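Local structure of beta-galactoside alpha-2,6-sialyltransferase (2Z4T) at residues A[207-212]-A[280-285]; A[117-122]-A[182-187]; A[148-153]-A[175-180]. The protein transfers sialic acid from a CMP-linked donor to beta-galactoside acceptors such as lactose, forming an alpha-2,6 linkage. All coordinates share one frame; numbering follows the deposited sequence. Where two conformers were deposited one is given.

The three contacts lie side by side in the hydrophobic interior of one half of a GT-B fold. Interactions 2 and 3, with centres 9 Å apart, pack helix 178-190 and the turn leading into it against the neighbouring parallel strands 103-122 and 146-151, whose backbones are joined by Y120 N to Y148 O at 2.8 Å. Interaction 1, its centre 14 Å from that of interaction 2, continues the layer through helix 205-216: I212 CG1 meets I184 CD1 at 4.0 Å, and N208 O lies 2.5 Å from T176 OG1, a probable hydrogen bond. Both strands end near the active site; the side chain of A150 is about 9 Å from a bound magnesium ion.

Interaction 1: A[207-212]-A[280-285]; sequences DNLVPI and YNWQKL
W282 drives its indole against L209 and V210 of helix 205-216, a buried and wholly apolar meeting with no hydrogen bond between the two segments. Just ahead of these two, N208 faces a different neighbour and anchors its amide through ND2 to the hydroxyl of S200. L209 then contributes more than V210. Its CB lies against the outer rim of the six-membered ring, 3.9 Å from W282 CH2, and its CD1 sits over one face of the indole, 4.3 Å from the ring plane and offset toward the rim. V210 approaches from another direction: its CG2 stands at the edge of the indole, near the ring plane and 4.1 Å from W282 CH2, and the two side chains cross at about a right angle. With CG1 of V210 anti to the backbone N (chi1 167°), it is the other methyl that faces the tryptophan. P211 has no N-H to give to the preceding turn, and the helix is kinked here; I212 N makes only a weak bond to L209 O.

On the partner side, a short, weakly bonded helical turn at about 282-285 precedes strand 288-292, and Q283 folds back so that its NE2 donates to Y280 O at 3.1 Å, from above the carbonyl plane. I227 and L229 of strand 222-230 and L260 of helix 249-265 also pack on W282, which thus joins two helices to the central sheet of this Rossmann-like domain. The apolar contacts confine the ring by shape, and the bond from W282 NE1 to the hydroxyl of S205, at the start of the helix it packs on, probably adds a directional hold on its orientation.

Interaction 2: A[117-122]-A[182-187]; sequences LEVYVD and QEIVKQ
Aliphatic branches of L117 and V119, two residues apart on strand 103-122, close on I184 of helix 178-190. V119 and I184 reach toward each other tip to tip: I184 CD1 comes to 3.9 Å from V119 CG2 and 4.2 Å from V119 CG1, so both methyls of the valine receive it. The extended end of I184 (chi2 165°) carries CD1 in to the strand, although the side chain does not leave the helix pointing straight at it. L117 meets the same isoleucine at about a right angle and lower on the chain, with L117 CD2 4.1 Å from I184 CG1. That methyl also lies 4.3 Å from Q187 CG, one helical turn further on.

Helix 178-190 leads into strand 194-201, which pairs in parallel with 103-122; its segment 182-187 runs nearly antiparallel to 117-122 (168°), the axes approaching to 11.0 Å. This is the alpha/beta layering of the Rossmann-like half of a GT-B enzyme.

Polar groups occupy the other face of the strand. There Y120 OH donates to E118 OE2 at 2.6 Å, reaching it from above the carboxylate plane, while R147 forms a salt bridge with that same oxygen and S138 binds OE1. At the end of the strand D122, which binds magnesium in a structure of this protein though not in this model, is held by T128, N201 and the backbone N of A124.

Interaction 3: A[148-153]-A[175-180]; sequences YIAWGR and HTPADL
This is an apolar strand-to-helix contact, in which strand 146-151 of the central sheet, where it pairs in parallel with 103-122, is covered by the first turn of helix 178-190 and the proline just before it. L180 carries most of it, with its two methyls shared between two strand residues. L180 CD2 lies 3.8 Å from Y148 CD2 and 3.9 Å from Y148 CB, and the two side chains cross obliquely. L180 CD1 reaches 4.1 Å from A150 CB. The leucine gets there by holding CG anti to its own N (chi1 -154°), which swings the fork over the strand. A150 is small enough for the chain entering the helix to come close as well: P177, at the N-cap position, sets its CD 4.1 Å from A150 CB.

Alternation along the strand turns I149 and W151 to the opposite face, where I149 CG2 sits over one face of the W151 ring, toward its rim, and W151 NE1 bonds to Q131 of helix 126-141. Beyond the strand, G152 and R153 belong to a magnesium site, and R153 also touches the bound glucose.

Around the contact, V121 of strand 103-122 packs on both A150 and L180, and F169 meets the Y148 ring edge-to-face. Y148 packs on E183 and Q187 of helix 178-190 while I149 and W151 lean on helix 126-141 from the other side; the sheet therefore lies between the two helices.

Interaction 1: A[207-212]-A[280-285]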
loop_
_atom_site.group_PDB
_atom_site.type_symbol
_atom_site.label_atom_id
_atom_site.label_comp_id
_atom_site.label_asym_id
_atom_site.label_seq_id
_atom_site.Cartn_x
_atom_site.Cartn_y
_atom_site.Cartn_z
ATOM N N ASP A 207 5.512 7.691 14.396
ATOM C CA ASP A 207 6.718 8.302 13.802
ATOM C C ASP A 207 6.599 8.692 12.328
ATOM O O ASP A 207 7.351 9.546 11.855
ATOM C CB ASP A 207 7.924 7.376 13.919
ATOM C CG ASP A 207 8.560 7.383 15.311
ATOM O OD1 ASP A 207 8.374 8.337 16.083
ATOM O OD2 ASP A 207 9.262 6.407 15.635
ATOM N N ASN A 208 5.684 8.068 11.591
ATOM C CA ASN A 208 5.432 8.509 10.222
ATOM C C ASN A 208 4.503 9.723 10.137
ATOM O O ASN A 208 4.669 10.571 9.258
ATOM C CB ASN A 208 4.880 7.371 9.369
ATOM C CG ASN A 208 5.923 6.314 9.069
ATOM O OD1 ASN A 208 7.135 6.582 9.084
ATOM N ND2 ASN A 208 5.459 5.091 8.787
ATOM N N LEU A 209 3.518 9.810 11.034
ATOM C CA LEU A 209 2.448 10.786 10.844
ATOM C C LEU A 209 2.578 11.984 11.731
ATOM O O LEU A 209 2.288 13.099 11.304
ATOM C CB LEU A 209 1.075 10.153 10.961
ATOM C CG LEU A 209 0.833 9.045 9.935
ATOM C CD1 LEU A 209 -0.607 8.656 9.979
ATOM C CD2 LEU A 209 1.220 9.449 8.526
ATOM N N VAL A 210 3.058 11.758 12.951
ATOM C CA VAL A 210 3.199 12.850 13.894
ATOM C C VAL A 210 3.962 14.039 13.315
ATOM O O VAL A 210 3.462 15.155 13.400
ATOM C CB VAL A 210 3.769 12.419 15.278
ATOM C CG1 VAL A 210 4.188 13.659 16.095
ATOM C CG2 VAL A 210 2.741 11.582 16.044
ATOM N N PRO A 211 5.157 13.823 12.717
ATOM C CA PRO A 211 5.873 15.030 12.252
ATOM C C PRO A 211 5.094 15.789 11.192
ATOM O O PRO A 211 5.253 16.995 11.074
ATOM C CB PRO A 211 7.182 14.488 11.669
ATOM C CG PRO A 211 7.324 13.138 12.248
ATOM C CD PRO A 211 5.927 12.597 12.429
ATOM N N ILE A 212 4.248 15.098 10.443
ATOM C CA ILE A 212 3.428 15.750 9.437
ATOM C C ILE A 212 2.276 16.496 10.116
ATOM O O ILE A 212 2.022 17.666 9.820
ATOM C CB ILE A 212 2.842 14.752 8.436
ATOM C CG1 ILE A 212 3.964 14.028 7.677
ATOM C CG2 ILE A 212 1.863 15.477 7.469
ATOM C CD1 ILE A 212 3.507 12.728 6.979
ATOM N N TYR A 280 -3.579 3.290 18.214
ATOM C CA TYR A 280 -5.009 3.051 18.067
ATOM C C TYR A 280 -5.886 4.218 18.522
ATOM O O TYR A 280 -6.969 4.016 19.047
ATOM C CB TYR A 280 -5.419 1.712 18.703
ATOM C CG TYR A 280 -4.716 0.549 18.026
ATOM C CD1 TYR A 280 -5.001 0.227 16.704
ATOM C CD2 TYR A 280 -3.721 -0.193 18.697
ATOM C CE1 TYR A 280 -4.348 -0.825 16.049
ATOM C CE2 TYR A 280 -3.067 -1.239 18.070
ATOM C CZ TYR A 280 -3.384 -1.547 16.733
ATOM O OH TYR A 280 -2.733 -2.561 16.074
ATOM N N ASN A 281 -5.414 5.442 18.293
ATOM C CA ASN A 281 -6.200 6.639 18.585
ATOM C C ASN A 281 -6.408 7.564 17.395
ATOM O O ASN A 281 -7.089 8.592 17.540
ATOM C CB ASN A 281 -5.600 7.426 19.752
ATOM C CG ASN A 281 -6.090 6.939 21.081
ATOM O OD1 ASN A 281 -5.372 6.264 21.814
ATOM N ND2 ASN A 281 -7.326 7.259 21.399
ATOM N N TRP A 282 -5.863 7.211 16.223
ATOM C CA TRP A 282 -6.038 8.067 15.035
ATOM C C TRP A 282 -7.503 8.447 14.806
ATOM O O TRP A 282 -7.815 9.609 14.541
ATOM C CB TRP A 282 -5.404 7.468 13.760
ATOM C CG TRP A 282 -3.897 7.340 13.855
ATOM C CD1 TRP A 282 -3.160 6.184 13.800
ATOM C CD2 TRP A 282 -2.953 8.403 14.063
ATOM N NE1 TRP A 282 -1.826 6.465 13.956
ATOM C CE2 TRP A 282 -1.671 7.819 14.111
ATOM C CE3 TRP A 282 -3.067 9.790 14.188
ATOM C CZ2 TRP A 282 -0.507 8.580 14.292
ATOM C CZ3 TRP A 282 -1.910 10.543 14.381
ATOM C CH2 TRP A 282 -0.650 9.938 14.426
ATOM N N GLN A 283 -8.384 7.466 14.962
ATOM C CA GLN A 283 -9.818 7.628 14.711
ATOM C C GLN A 283 -10.513 8.549 15.706
ATOM O O GLN A 283 -11.612 9.046 15.431
ATOM C CB GLN A 283 -10.519 6.253 14.710
ATOM C CG GLN A 283 -10.834 5.670 16.101
ATOM C CD GLN A 283 -9.616 5.124 16.835
ATOM O OE1 GLN A 283 -8.472 5.319 16.418
ATOM N NE2 GLN A 283 -9.864 4.431 17.942
ATOM N N LYS A 284 -9.894 8.762 16.865
ATOM C CA LYS A 284 -10.454 9.675 17.860
ATOM C C LYS A 284 -10.141 11.132 17.544
ATOM O O LYS A 284 -10.743 12.023 18.126
ATOM C CB LYS A 284 -9.927 9.341 19.255
ATOM C CG LYS A 284 -10.346 7.986 19.785
ATOM C CD LYS A 284 -11.842 7.912 20.024
ATOM C CE LYS A 284 -12.318 6.492 19.890
ATOM N NZ LYS A 284 -13.615 6.277 20.566
ATOM N N LEU A 285 -9.198 11.373 16.627
ATOM C CA LEU A 285 -8.732 12.735 16.341
ATOM C C LEU A 285 -8.933 13.145 14.903
ATOM O O LEU A 285 -8.836 14.331 14.585
ATOM C CB LEU A 285 -7.254 12.901 16.707
ATOM C CG LEU A 285 -6.834 12.742 18.178
ATOM C CD1 LEU A 285 -5.345 12.523 18.291
ATOM C CD2 LEU A 285 -7.200 13.968 18.936
#

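Interaction 2: A[117-122]-A[182-187]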
loop_
_atom_site.group_PDB
_atom_site.type_symbol
_atom_site.label_atom_id
_atom_site.label_comp_id
_atom_site.label_asym_id
_atom_site.label_seq_id
_atom_site.Cartn_x
_atom_site.Cartn_y
_atom_site.Cartn_z
ATOM N N LEU A 117 -3.831 16.446 -1.740
ATOM C CA LEU A 117 -2.591 15.745 -1.527
ATOM C C LEU A 117 -2.917 14.386 -0.901
ATOM O O LEU A 117 -3.879 14.237 -0.094
ATOM C CB LEU A 117 -1.689 16.585 -0.630
ATOM C CG LEU A 117 -0.222 16.196 -0.478
ATOM C CD1 LEU A 117 0.480 16.213 -1.823
ATOM C CD2 LEU A 117 0.480 17.124 0.503
ATOM N N GLU A 118 -2.148 13.386 -1.335
ATOM C CA GLU A 118 -2.203 12.048 -0.777
ATOM C C GLU A 118 -0.785 11.655 -0.438
ATOM O O GLU A 118 0.078 11.681 -1.315
ATOM C CB GLU A 118 -2.752 11.072 -1.794
ATOM C CG GLU A 118 -4.234 11.193 -2.042
ATOM C CD GLU A 118 -4.679 10.301 -3.189
ATOM O OE1 GLU A 118 -5.899 10.235 -3.444
ATOM O OE2 GLU A 118 -3.799 9.683 -3.838
ATOM N N VAL A 119 -0.553 11.326 0.839
ATOM C CA VAL A 119 0.769 10.949 1.335
ATOM C C VAL A 119 0.760 9.480 1.798
ATOM O O VAL A 119 -0.138 9.057 2.535
ATOM C CB VAL A 119 1.202 11.881 2.477
ATOM C CG1 VAL A 119 2.602 11.543 2.953
ATOM C CG2 VAL A 119 1.134 13.360 2.050
ATOM N N TYR A 120 1.748 8.703 1.360
ATOM C CA TYR A 120 1.824 7.282 1.685
ATOM C C TYR A 120 3.214 6.907 2.177
ATOM O O TYR A 120 4.202 7.105 1.457
ATOM C CB TYR A 120 1.539 6.429 0.450
ATOM C CG TYR A 120 0.277 6.752 -0.338
ATOM C CD1 TYR A 120 -0.874 5.991 -0.165
ATOM C CD2 TYR A 120 0.260 7.781 -1.288
ATOM C CE1 TYR A 120 -2.035 6.248 -0.885
ATOM C CE2 TYR A 120 -0.893 8.052 -2.028
ATOM C CZ TYR A 120 -2.040 7.269 -1.817
ATOM O OH TYR A 120 -3.188 7.495 -2.526
ATOM N N VAL A 121 3.298 6.361 3.393
ATOM C CA VAL A 121 4.586 6.073 3.999
ATOM C C VAL A 121 4.635 4.647 4.544
ATOM O O VAL A 121 3.771 4.223 5.349
ATOM C CB VAL A 121 4.927 7.075 5.138
ATOM C CG1 VAL A 121 6.372 6.893 5.627
ATOM C CG2 VAL A 121 4.704 8.537 4.692
ATOM N N ASP A 122 5.670 3.920 4.128
ATOM C CA ASP A 122 5.926 2.596 4.641
ATOM C C ASP A 122 7.306 2.090 4.226
ATOM O O ASP A 122 7.787 2.367 3.125
ATOM C CB ASP A 122 4.839 1.613 4.165
ATOM C CG ASP A 122 5.121 0.187 4.607
ATOM O OD1 ASP A 122 5.405 -0.025 5.809
ATOM O OD2 ASP A 122 5.078 -0.723 3.761
ATOM N N GLN A 182 8.706 18.978 4.858
ATOM C CA GLN A 182 8.918 20.292 4.236
ATOM C C GLN A 182 8.095 20.467 2.957
ATOM O O GLN A 182 7.493 21.514 2.716
ATOM C CB GLN A 182 10.405 20.493 3.931
ATOM C CG GLN A 182 11.264 20.702 5.169
ATOM C CD GLN A 182 12.727 20.329 4.968
ATOM O OE1 GLN A 182 13.443 20.091 5.940
ATOM N NE2 GLN A 182 13.175 20.269 3.712
ATOM N N GLU A 183 8.085 19.430 2.121
ATOM C CA GLU A 183 7.323 19.529 0.884
ATOM C C GLU A 183 5.822 19.667 1.157
ATOM O O GLU A 183 5.132 20.451 0.491
ATOM C CB GLU A 183 7.620 18.373 -0.065
ATOM C CG GLU A 183 7.053 18.574 -1.473
ATOM C CD GLU A 183 7.449 19.944 -2.089
ATOM O OE1 GLU A 183 8.667 20.279 -2.081
ATOM O OE2 GLU A 183 6.530 20.673 -2.566
ATOM N N ILE A 184 5.328 18.935 2.152
ATOM C CA ILE A 184 3.947 19.072 2.593
ATOM C C ILE A 184 3.669 20.499 3.149
ATOM O O ILE A 184 2.617 21.105 2.876
ATOM C CB ILE A 184 3.610 17.974 3.628
ATOM C CG1 ILE A 184 3.723 16.596 2.967
ATOM C CG2 ILE A 184 2.225 18.192 4.275
ATOM C CD1 ILE A 184 3.775 15.450 3.930
ATOM N N VAL A 185 4.611 21.033 3.915
ATOM C CA VAL A 185 4.459 22.378 4.457
ATOM C C VAL A 185 4.353 23.406 3.336
ATOM O O VAL A 185 3.511 24.306 3.401
ATOM C CB VAL A 185 5.596 22.742 5.432
ATOM C CG1 VAL A 185 5.629 24.262 5.705
ATOM C CG2 VAL A 185 5.436 21.952 6.710
ATOM N N LYS A 186 5.186 23.246 2.305
ATOM C CA LYS A 186 5.151 24.148 1.164
ATOM C C LYS A 186 3.784 24.111 0.480
ATOM O O LYS A 186 3.265 25.159 0.109
ATOM C CB LYS A 186 6.309 23.868 0.199
ATOM C CG LYS A 186 7.680 24.120 0.839
ATOM C CD LYS A 186 8.844 23.849 -0.103
ATOM C CE LYS A 186 10.158 23.826 0.671
ATOM N NZ LYS A 186 11.327 24.190 -0.169
ATOM N N GLN A 187 3.186 22.929 0.346
ATOM C CA GLN A 187 1.839 22.854 -0.233
ATOM C C GLN A 187 0.803 23.604 0.622
ATOM O O GLN A 187 -0.075 24.279 0.082
ATOM C CB GLN A 187 1.366 21.406 -0.474
ATOM C CG GLN A 187 2.222 20.586 -1.434
ATOM C CD GLN A 187 2.425 21.271 -2.793
ATOM O OE1 GLN A 187 3.558 21.590 -3.179
ATOM N NE2 GLN A 187 1.334 21.495 -3.513
#

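Interaction 3: A[148-153]-A[175-180]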
loop_
_atom_site.group_PDB
_atom_site.type_symbol
_atom_site.label_atom_id
_atom_site.label_comp_id
_atom_site.label_asym_id
_atom_site.label_seq_id
_atom_site.Cartn_x
_atom_site.Cartn_y
_atom_site.Cartn_z
ATOM N N TYR A 148 2.548 11.751 -2.788
ATOM C CA TYR A 148 3.867 11.689 -2.200
ATOM C C TYR A 148 4.016 10.331 -1.538
ATOM O O TYR A 148 3.165 9.924 -0.733
ATOM C CB TYR A 148 4.030 12.762 -1.126
ATOM C CG TYR A 148 4.002 14.201 -1.586
ATOM C CD1 TYR A 148 4.059 14.535 -2.932
ATOM C CD2 TYR A 148 3.966 15.241 -0.648
ATOM C CE1 TYR A 148 4.036 15.866 -3.343
ATOM C CE2 TYR A 148 3.958 16.559 -1.038
ATOM C CZ TYR A 148 3.998 16.870 -2.389
ATOM O OH TYR A 148 3.979 18.178 -2.783
ATOM N N ILE A 149 5.102 9.644 -1.869
ATOM C CA ILE A 149 5.422 8.369 -1.267
ATOM C C ILE A 149 6.768 8.424 -0.566
ATOM O O ILE A 149 7.667 9.194 -0.954
ATOM C CB ILE A 149 5.443 7.232 -2.318
ATOM C CG1 ILE A 149 6.584 7.412 -3.328
ATOM C CG2 ILE A 149 4.080 7.097 -2.982
ATOM C CD1 ILE A 149 6.707 6.282 -4.376
ATOM N N ALA A 150 6.898 7.628 0.489
ATOM C CA ALA A 150 8.204 7.345 1.049
ATOM C C ALA A 150 8.164 5.863 1.319
ATOM O O ALA A 150 7.612 5.420 2.336
ATOM C CB ALA A 150 8.456 8.141 2.315
ATOM N N TRP A 151 8.704 5.103 0.366
ATOM C CA TRP A 151 8.606 3.634 0.344
ATOM C C TRP A 151 9.979 3.006 0.419
ATOM O O TRP A 151 10.954 3.539 -0.114
ATOM C CB TRP A 151 7.949 3.137 -0.948
ATOM C CG TRP A 151 6.430 3.221 -1.016
ATOM C CD1 TRP A 151 5.563 3.432 0.022
ATOM C CD2 TRP A 151 5.611 3.065 -2.191
ATOM N NE1 TRP A 151 4.260 3.434 -0.434
ATOM C CE2 TRP A 151 4.263 3.208 -1.785
ATOM C CE3 TRP A 151 5.889 2.823 -3.547
ATOM C CZ2 TRP A 151 3.192 3.110 -2.684
ATOM C CZ3 TRP A 151 4.825 2.734 -4.447
ATOM C CH2 TRP A 151 3.494 2.862 -4.010
ATOM N N GLY A 152 10.058 1.851 1.050
ATOM C CA GLY A 152 11.317 1.122 1.083
ATOM C C GLY A 152 11.471 0.062 0.011
ATOM O O GLY A 152 12.558 -0.136 -0.499
ATOM N N ARG A 153 10.388 -0.619 -0.340
ATOM C CA ARG A 153 10.517 -1.910 -1.033
ATOM C C ARG A 153 9.898 -1.959 -2.419
ATOM O O ARG A 153 9.929 -2.994 -3.078
ATOM C CB ARG A 153 9.964 -3.048 -0.157
ATOM C CG ARG A 153 10.634 -3.112 1.203
ATOM C CD ARG A 153 11.017 -4.503 1.598
ATOM N NE ARG A 153 11.974 -4.468 2.705
ATOM C CZ ARG A 153 13.282 -4.722 2.605
ATOM N NH1 ARG A 153 13.834 -5.062 1.435
ATOM N NH2 ARG A 153 14.045 -4.646 3.693
ATOM N N HIS A 175 11.378 5.917 8.397
ATOM C CA HIS A 175 10.250 6.792 8.636
ATOM C C HIS A 175 10.242 8.041 7.734
ATOM O O HIS A 175 11.250 8.403 7.104
ATOM C CB HIS A 175 10.179 7.162 10.128
ATOM C CG HIS A 175 10.096 5.973 11.044
ATOM N ND1 HIS A 175 10.944 5.793 12.116
ATOM C CD2 HIS A 175 9.283 4.887 11.029
ATOM C CE1 HIS A 175 10.659 4.655 12.723
ATOM N NE2 HIS A 175 9.650 4.087 12.087
ATOM N N THR A 176 9.068 8.658 7.666
ATOM C CA THR A 176 8.862 9.982 7.088
ATOM C C THR A 176 10.110 10.848 7.234
ATOM O O THR A 176 10.557 11.118 8.347
ATOM C CB THR A 176 7.660 10.674 7.791
ATOM O OG1 THR A 176 6.511 9.819 7.688
ATOM C CG2 THR A 176 7.352 12.043 7.190
ATOM N N PRO A 177 10.699 11.251 6.101
ATOM C CA PRO A 177 11.854 12.122 6.135
ATOM C C PRO A 177 11.484 13.592 6.250
ATOM O O PRO A 177 10.398 13.995 5.833
ATOM C CB PRO A 177 12.526 11.849 4.794
ATOM C CG PRO A 177 11.391 11.459 3.868
ATOM C CD PRO A 177 10.322 10.850 4.728
ATOM N N ALA A 178 12.405 14.386 6.796
ATOM C CA ALA A 178 12.219 15.830 6.925
ATOM C C ALA A 178 11.832 16.462 5.597
ATOM O O ALA A 178 10.978 17.350 5.558
ATOM C CB ALA A 178 13.497 16.509 7.496
ATOM N N ASP A 179 12.452 16.019 4.507
ATOM C CA ASP A 179 12.171 16.657 3.225
ATOM C C ASP A 179 10.746 16.375 2.733
ATOM O O ASP A 179 10.180 17.178 2.015
ATOM C CB ASP A 179 13.271 16.414 2.153
ATOM C CG ASP A 179 13.371 14.950 1.695
ATOM O OD1 ASP A 179 13.149 14.016 2.495
ATOM O OD2 ASP A 179 13.693 14.730 0.509
ATOM N N LEU A 180 10.149 15.274 3.156
ATOM C CA LEU A 180 8.738 15.010 2.838
ATOM C C LEU A 180 7.855 15.987 3.605
ATOM O O LEU A 180 6.911 16.556 3.044
ATOM C CB LEU A 180 8.353 13.587 3.234
ATOM C CG LEU A 180 7.218 12.838 2.542
ATOM C CD1 LEU A 180 6.755 11.661 3.404
ATOM C CD2 LEU A 180 6.057 13.691 2.128
#